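Thymine dioxygenase (Neurospora crassa, PDB 5C3Q) probably acts as an iron- and 2-oxoglutarate-dependent dioxygenase that hydroxylates the methyl group of thymine. Local coordinates at residues Lys159-His162 with Ile163-Arg167. Numbering follows the deposited sequence.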
loop_
_atom_site.group_PDB
_atom_site.type_symbol
_atom_site.label_atom_id
_atom_site.label_comp_id
_atom_site.label_asym_id
_atom_site.label_seq_id
_atom_site.Cartn_x
_atom_site.Cartn_y
_atom_site.Cartn_z
ATOM N N LYS A 159 8.442 -3.000 8.821
ATOM C CA LYS A 159 7.820 -2.859 10.140
ATOM C C LYS A 159 8.515 -1.759 10.944
ATOM O O LYS A 159 7.858 -0.948 11.597
ATOM C CB LYS A 159 7.882 -4.199 10.889
ATOM C CG LYS A 159 7.568 -4.161 12.377
ATOM C CD LYS A 159 7.797 -5.539 12.987
ATOM C CE LYS A 159 7.800 -5.504 14.500
ATOM N NZ LYS A 159 8.163 -6.836 15.066
ATOM N N ALA A 160 9.844 -1.735 10.883
ATOM C CA ALA A 160 10.631 -0.693 11.548
ATOM C C ALA A 160 10.375 0.690 10.935
ATOM O O ALA A 160 10.255 1.673 11.659
ATOM C CB ALA A 160 12.114 -1.033 11.500
ATOM N N LEU A 161 10.278 0.763 9.608
ATOM C CA LEU A 161 9.980 2.036 8.934
ATOM C C LEU A 161 8.587 2.567 9.286
ATOM O O LEU A 161 8.399 3.773 9.449
ATOM C CB LEU A 161 10.121 1.891 7.416
ATOM C CG LEU A 161 9.938 3.157 6.575
ATOM C CD1 LEU A 161 10.856 4.279 7.038
ATOM C CD2 LEU A 161 10.180 2.851 5.104
ATOM N N HIS A 162 7.611 1.670 9.398
ATOM C CA HIS A 162 6.269 2.044 9.849
ATOM C C HIS A 162 6.332 2.788 11.180
ATOM O O HIS A 162 5.752 3.868 11.330
ATOM C CB HIS A 162 5.389 0.801 9.998
ATOM C CG HIS A 162 4.003 1.088 10.491
ATOM N ND1 HIS A 162 3.306 0.213 11.295
ATOM C CD2 HIS A 162 3.183 2.147 10.289
ATOM C CE1 HIS A 162 2.119 0.721 11.570
ATOM N NE2 HIS A 162 2.017 1.893 10.970
ATOM N N ILE A 163 7.038 2.199 12.139
ATOM C CA ILE A 163 7.177 2.793 13.466
ATOM C C ILE A 163 7.769 4.201 13.362
ATOM O O ILE A 163 7.291 5.117 14.024
ATOM C CB ILE A 163 8.017 1.888 14.400
ATOM C CG1 ILE A 163 7.213 0.635 14.763
ATOM C CG2 ILE A 163 8.420 2.620 15.680
ATOM C CD1 ILE A 163 8.046 -0.511 15.304
ATOM N N GLU A 164 8.776 4.376 12.506
ATOM C CA GLU A 164 9.448 5.674 12.366
ATOM C C GLU A 164 8.575 6.719 11.674
ATOM O O GLU A 164 8.597 7.885 12.053
ATOM C CB GLU A 164 10.785 5.530 11.619
ATOM C CG GLU A 164 11.809 4.614 12.289
ATOM C CD GLU A 164 12.474 5.208 13.523
ATOM O OE1 GLU A 164 11.985 6.226 14.072
ATOM O OE2 GLU A 164 13.504 4.639 13.961
ATOM N N VAL A 165 7.812 6.310 10.661
ATOM C CA VAL A 165 6.892 7.230 9.988
ATOM C C VAL A 165 5.805 7.712 10.951
ATOM O O VAL A 165 5.462 8.889 10.951
ATOM C CB VAL A 165 6.250 6.616 8.720
ATOM C CG1 VAL A 165 5.169 7.535 8.159
ATOM C CG2 VAL A 165 7.307 6.372 7.654
ATOM N N MET A 166 5.276 6.811 11.776
ATOM C CA MET A 166 4.280 7.199 12.779
ATOM C C MET A 166 4.887 8.152 13.813
ATOM O O MET A 166 4.222 9.092 14.254
ATOM C CB MET A 166 3.669 5.976 13.469
ATOM C CG MET A 166 2.861 5.057 12.556
ATOM S SD MET A 166 1.688 5.852 11.432
ATOM C CE MET A 166 0.457 6.489 12.563
ATOM N N ARG A 167 6.152 7.928 14.176
ATOM C CA ARG A 167 6.867 8.861 15.053
ATOM C C ARG A 167 6.973 10.248 14.419
ATOM O O ARG A 167 6.788 11.247 15.103
ATOM C CB ARG A 167 8.260 8.336 15.414
ATOM C CG ARG A 167 8.227 7.238 16.454
ATOM C CD ARG A 167 9.597 6.631 16.704
ATOM N NE ARG A 167 9.492 5.507 17.627
ATOM C CZ ARG A 167 10.491 4.694 17.961
ATOM N NH1 ARG A 167 11.706 4.859 17.451
ATOM N NH2 ARG A 167 10.270 3.701 18.817
#
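With CG of His162 anti to its own N (chi1 178°) and CG of Met166 beside its backbone N (chi1 -64°), the imidazole and the thioether chain lean together one helical turn apart. CG of Met166 does the touching, 3.6 Å from NE2 of His162, and approaches the ring obliquely. The bend at chi2 of the methionine places its sulfur farther from the ring than CG, and SD lies 4.8 Å from the imidazole centroid, well off the ring normal in an oblique Met-aromatic contact. In the backbone of the same turn, Met166 N donates to His162 O at 3.0 Å in a nearly straight bond, one of four consecutive i to i+4 bonds that run from Lys159 O to His162 O. Leu161 and Val165 form the neighbouring apolar pair: CD1 of the leucine meets CG2 of the valine at 4.2 Å, and CG2 of Val165 also rests 3.3 Å from Leu161 O. On the more exposed side, CG2 of Ile163 lies over one face of the Arg167 guanidinium, toward its rim; NH1 of this group makes a long, 3.7 Å salt bridge to Glu164 OE1, and its NH2 pairs with Asp181. Replacing His162 by alanine removes the imidazole, which is likely to leave CG and SD of Met166 without the ring they lie against and to open a gap beside Ile222 and Cys295. The turn belongs to the long helix 147-173, which packs through Leu161, His162 and Val165 against strand 222-227 and through Lys159 and His162 against strand 284-295 of the major sheet of the double-stranded beta-helix, while helix 181-184 abuts His162 and Ile163.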